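Solute carrier family 15 member 1 (Mus musculus, PDB 5A9D) probably carries di- and tripeptides into cells of the small intestine together with protons, the part described here being its immunoglobulin-like extracellular domain. Local coordinates at residues A[61-72]-A[81-89]. Numbering follows the deposited sequence.
Sequences VAHDFEQGHRHT and YRVVKDGLN
T72 and V84 exchange backbone hydrogen bonds in both directions, and R70 N gives one to G87 O (2.7 Å) while R70 O receives D86 N. A beta bulge shifts the pairing by one residue between the H69–L88 and H71–K85 pairs, and N89 N closes the end on G68 O. Among polar side chains, T72 OG1 donates to the syn lone pair of D86 OD2 (2.6 Å); both residues are also held by R100 of the second subunit, D86 through a salt bridge. R70, its chain extended, lays its guanidinium with one face toward L88 O and bonds Q6 through NE. E66 OE1 and K85 NZ form a long salt bridge (3.7 Å). On the loop side, the Y81 hydroxyl accepts A62 N (2.8 Å, 164° at the hydrogen), while V61 CG2 sits over the centre of the ring face, 4.2 Å from its centroid. With chi1 at 74°, Y81 CG lies between its backbone N and carbonyl carbon, raising the ring to the loop. A leucine here would probably leave A62 N without its acceptor and V61 without its aromatic platform. V83 CG1 packs on F65 CE1 (3.7 Å), and L88 CD2 covers one face of the H69 ring. This is an antiparallel beta hairpin, strands 69-76 and 80-88, at one edge of a sheet in an immunoglobulin-like fold, with the loop leading into it folded back over one face.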
loop_
_atom_site.group_PDB
_atom_site.type_symbol
_atom_site.label_atom_id
_atom_site.label_comp_id
_atom_site.label_asym_id
_atom_site.label_seq_id
_atom_site.Cartn_x
_atom_site.Cartn_y
_atom_site.Cartn_z
ATOM N N VAL A 61 -9.145 -11.869 -14.473
ATOM C CA VAL A 61 -8.378 -10.998 -13.579
ATOM C C VAL A 61 -6.884 -10.988 -13.887
ATOM O O VAL A 61 -6.286 -12.051 -14.036
ATOM C CB VAL A 61 -8.668 -11.375 -12.102
ATOM C CG1 VAL A 61 -7.933 -10.465 -11.124
ATOM C CG2 VAL A 61 -10.161 -11.340 -11.837
ATOM N N ALA A 62 -6.285 -9.774 -13.959
ATOM C CA ALA A 62 -4.851 -9.531 -14.179
ATOM C C ALA A 62 -4.149 -9.958 -12.904
ATOM O O ALA A 62 -4.452 -9.406 -11.846
ATOM C CB ALA A 62 -4.606 -8.052 -14.435
ATOM N N HIS A 63 -3.278 -10.986 -12.989
ATOM C CA HIS A 63 -2.601 -11.603 -11.841
ATOM C C HIS A 63 -1.675 -10.652 -11.057
ATOM O O HIS A 63 -0.437 -10.695 -11.129
ATOM C CB HIS A 63 -1.888 -12.909 -12.233
ATOM C CG HIS A 63 -2.836 -14.064 -12.313
ATOM N ND1 HIS A 63 -3.690 -14.381 -11.252
ATOM C CD2 HIS A 63 -3.076 -14.916 -13.336
ATOM C CE1 HIS A 63 -4.405 -15.411 -11.668
ATOM N NE2 HIS A 63 -4.069 -15.772 -12.914
ATOM N N ASP A 64 -2.329 -9.830 -10.257
ATOM C CA ASP A 64 -1.699 -8.886 -9.374
ATOM C C ASP A 64 -2.035 -9.289 -7.929
ATOM O O ASP A 64 -2.745 -8.572 -7.218
ATOM C CB ASP A 64 -2.027 -7.415 -9.753
ATOM C CG ASP A 64 -3.376 -6.850 -9.345
ATOM O OD1 ASP A 64 -4.361 -7.086 -10.075
ATOM O OD2 ASP A 64 -3.416 -6.064 -8.371
ATOM N N PHE A 65 -1.550 -10.499 -7.531
ATOM C CA PHE A 65 -1.688 -10.973 -6.162
ATOM C C PHE A 65 -0.320 -11.298 -5.616
ATOM O O PHE A 65 0.446 -11.988 -6.271
ATOM C CB PHE A 65 -2.616 -12.168 -6.049
ATOM C CG PHE A 65 -4.033 -11.866 -6.452
ATOM C CD1 PHE A 65 -4.904 -11.240 -5.571
ATOM C CD2 PHE A 65 -4.498 -12.212 -7.715
ATOM C CE1 PHE A 65 -6.218 -10.959 -5.951
ATOM C CE2 PHE A 65 -5.800 -11.917 -8.099
ATOM C CZ PHE A 65 -6.663 -11.316 -7.210
ATOM N N GLU A 66 0.008 -10.777 -4.443
ATOM C CA GLU A 66 1.293 -11.031 -3.807
ATOM C C GLU A 66 1.167 -12.116 -2.760
ATOM O O GLU A 66 0.264 -12.071 -1.916
ATOM C CB GLU A 66 1.855 -9.760 -3.160
ATOM C CG GLU A 66 2.219 -8.657 -4.122
ATOM C CD GLU A 66 3.143 -7.633 -3.495
ATOM O OE1 GLU A 66 2.645 -6.736 -2.775
ATOM O OE2 GLU A 66 4.378 -7.801 -3.641
ATOM N N GLN A 67 2.092 -13.069 -2.767
ATOM C CA GLN A 67 2.061 -14.113 -1.733
ATOM C C GLN A 67 2.425 -13.510 -0.369
ATOM O O GLN A 67 3.163 -12.522 -0.300
ATOM C CB GLN A 67 2.935 -15.335 -2.089
ATOM C CG GLN A 67 4.331 -14.987 -2.594
ATOM C CD GLN A 67 4.914 -16.114 -3.390
ATOM O OE1 GLN A 67 5.177 -17.195 -2.869
ATOM N NE2 GLN A 67 5.178 -15.873 -4.662
ATOM N N GLY A 68 1.801 -14.044 0.678
ATOM C CA GLY A 68 1.971 -13.568 2.043
ATOM C C GLY A 68 1.112 -12.360 2.357
ATOM O O GLY A 68 1.208 -11.805 3.459
ATOM N N HIS A 69 0.256 -11.940 1.382
ATOM C CA HIS A 69 -0.600 -10.772 1.527
ATOM C C HIS A 69 -2.080 -11.040 1.388
ATOM O O HIS A 69 -2.484 -11.996 0.719
ATOM C CB HIS A 69 -0.186 -9.680 0.523
ATOM C CG HIS A 69 1.184 -9.133 0.777
ATOM N ND1 HIS A 69 2.331 -9.883 0.505
ATOM C CD2 HIS A 69 1.555 -7.925 1.252
ATOM C CE1 HIS A 69 3.350 -9.115 0.854
ATOM N NE2 HIS A 69 2.930 -7.930 1.298
ATOM N N ARG A 70 -2.891 -10.187 2.014
ATOM C CA ARG A 70 -4.340 -10.173 1.902
ATOM C C ARG A 70 -4.714 -9.157 0.847
ATOM O O ARG A 70 -3.988 -8.196 0.615
ATOM C CB ARG A 70 -5.036 -9.763 3.197
ATOM C CG ARG A 70 -5.002 -10.780 4.275
ATOM C CD ARG A 70 -5.575 -10.147 5.502
ATOM N NE ARG A 70 -5.668 -11.111 6.586
ATOM C CZ ARG A 70 -6.002 -10.799 7.830
ATOM N NH1 ARG A 70 -6.320 -9.544 8.148
ATOM N NH2 ARG A 70 -6.039 -11.738 8.765
ATOM N N HIS A 71 -5.861 -9.375 0.222
ATOM C CA HIS A 71 -6.359 -8.509 -0.817
ATOM C C HIS A 71 -7.863 -8.435 -0.735
ATOM O O HIS A 71 -8.510 -9.415 -0.370
ATOM C CB HIS A 71 -6.003 -9.079 -2.206
ATOM C CG HIS A 71 -4.553 -9.438 -2.383
ATOM N ND1 HIS A 71 -4.035 -10.625 -1.867
ATOM C CD2 HIS A 71 -3.565 -8.770 -3.027
ATOM C CE1 HIS A 71 -2.745 -10.612 -2.171
ATOM N NE2 HIS A 71 -2.420 -9.528 -2.884
ATOM N N THR A 72 -8.429 -7.306 -1.172
ATOM C CA THR A 72 -9.870 -7.189 -1.338
ATOM C C THR A 72 -10.084 -7.079 -2.833
ATOM O O THR A 72 -9.591 -6.140 -3.449
ATOM C CB THR A 72 -10.464 -5.993 -0.586
ATOM O OG1 THR A 72 -10.416 -6.312 0.787
ATOM C CG2 THR A 72 -11.952 -5.711 -0.965
ATOM N N TYR A 81 -13.603 -4.974 -11.966
ATOM C CA TYR A 81 -12.917 -5.329 -10.734
ATOM C C TYR A 81 -11.753 -4.389 -10.452
ATOM O O TYR A 81 -11.294 -3.680 -11.336
ATOM C CB TYR A 81 -12.421 -6.807 -10.751
ATOM C CG TYR A 81 -11.217 -7.045 -11.642
ATOM C CD1 TYR A 81 -11.374 -7.294 -13.008
ATOM C CD2 TYR A 81 -9.919 -6.973 -11.132
ATOM C CE1 TYR A 81 -10.267 -7.448 -13.849
ATOM C CE2 TYR A 81 -8.806 -7.111 -11.965
ATOM C CZ TYR A 81 -8.989 -7.390 -13.316
ATOM O OH TYR A 81 -7.918 -7.562 -14.151
ATOM N N ARG A 82 -11.272 -4.428 -9.212
ATOM C CA ARG A 82 -10.069 -3.764 -8.753
ATOM C C ARG A 82 -9.524 -4.579 -7.581
ATOM O O ARG A 82 -10.277 -4.909 -6.658
ATOM C CB ARG A 82 -10.307 -2.314 -8.313
ATOM C CG ARG A 82 -8.963 -1.620 -7.967
ATOM C CD ARG A 82 -9.144 -0.320 -7.221
ATOM N NE ARG A 82 -10.132 0.536 -7.883
ATOM C CZ ARG A 82 -9.849 1.429 -8.823
ATOM N NH1 ARG A 82 -8.592 1.618 -9.213
ATOM N NH2 ARG A 82 -10.821 2.133 -9.391
ATOM N N VAL A 83 -8.225 -4.900 -7.628
ATOM C CA VAL A 83 -7.557 -5.617 -6.548
ATOM C C VAL A 83 -6.999 -4.546 -5.626
ATOM O O VAL A 83 -6.253 -3.699 -6.066
ATOM C CB VAL A 83 -6.462 -6.604 -7.023
ATOM C CG1 VAL A 83 -5.755 -7.272 -5.834
ATOM C CG2 VAL A 83 -7.041 -7.653 -7.973
ATOM N N VAL A 84 -7.400 -4.579 -4.351
ATOM C CA VAL A 84 -6.971 -3.651 -3.303
ATOM C C VAL A 84 -6.057 -4.443 -2.353
ATOM O O VAL A 84 -6.393 -5.540 -1.923
ATOM C CB VAL A 84 -8.224 -3.052 -2.575
ATOM C CG1 VAL A 84 -7.832 -2.259 -1.317
ATOM C CG2 VAL A 84 -9.029 -2.172 -3.531
ATOM N N LYS A 85 -4.907 -3.884 -2.045
ATOM C CA LYS A 85 -3.925 -4.469 -1.123
ATOM C C LYS A 85 -4.373 -4.270 0.324
ATOM O O LYS A 85 -4.685 -3.145 0.721
ATOM C CB LYS A 85 -2.567 -3.812 -1.370
ATOM C CG LYS A 85 -1.802 -4.496 -2.495
ATOM C CD LYS A 85 -0.545 -3.712 -2.859
ATOM C CE LYS A 85 0.349 -4.497 -3.788
ATOM N NZ LYS A 85 1.434 -3.644 -4.335
ATOM N N ASP A 86 -4.448 -5.353 1.101
ATOM C CA ASP A 86 -4.926 -5.301 2.488
ATOM C C ASP A 86 -3.846 -5.619 3.539
ATOM O O ASP A 86 -4.175 -5.876 4.715
ATOM C CB ASP A 86 -6.120 -6.252 2.695
ATOM C CG ASP A 86 -7.469 -5.880 2.118
ATOM O OD1 ASP A 86 -7.560 -4.846 1.408
ATOM O OD2 ASP A 86 -8.427 -6.636 2.351
ATOM N N GLY A 87 -2.596 -5.661 3.115
ATOM C CA GLY A 87 -1.506 -5.931 4.042
ATOM C C GLY A 87 -1.153 -7.399 4.222
ATOM O O GLY A 87 -1.535 -8.253 3.418
ATOM N N LEU A 88 -0.384 -7.689 5.254
ATOM C CA LEU A 88 0.135 -9.020 5.500
ATOM C C LEU A 88 -0.874 -10.025 5.987
ATOM O O LEU A 88 -1.823 -9.662 6.681
ATOM C CB LEU A 88 1.315 -8.944 6.461
ATOM C CG LEU A 88 2.514 -8.107 5.987
ATOM C CD1 LEU A 88 3.561 -8.081 7.053
ATOM C CD2 LEU A 88 3.161 -8.698 4.768
ATOM N N ASN A 89 -0.669 -11.296 5.618
ATOM C CA ASN A 89 -1.498 -12.425 6.064
ATOM C C ASN A 89 -1.378 -12.650 7.562
ATOM O O ASN A 89 -2.353 -13.048 8.191
ATOM C CB ASN A 89 -1.061 -13.712 5.366
ATOM C CG ASN A 89 -1.600 -13.821 3.986
ATOM O OD1 ASN A 89 -2.416 -13.006 3.573
ATOM N ND2 ASN A 89 -1.108 -14.783 3.228
HETATM O O HOH W 1 -3.236 -3.899 -6.051
HETATM O O HOH W 2 -6.682 -7.011 6.344
HETATM O O HOH W 3 -1.360 -6.463 0.222
#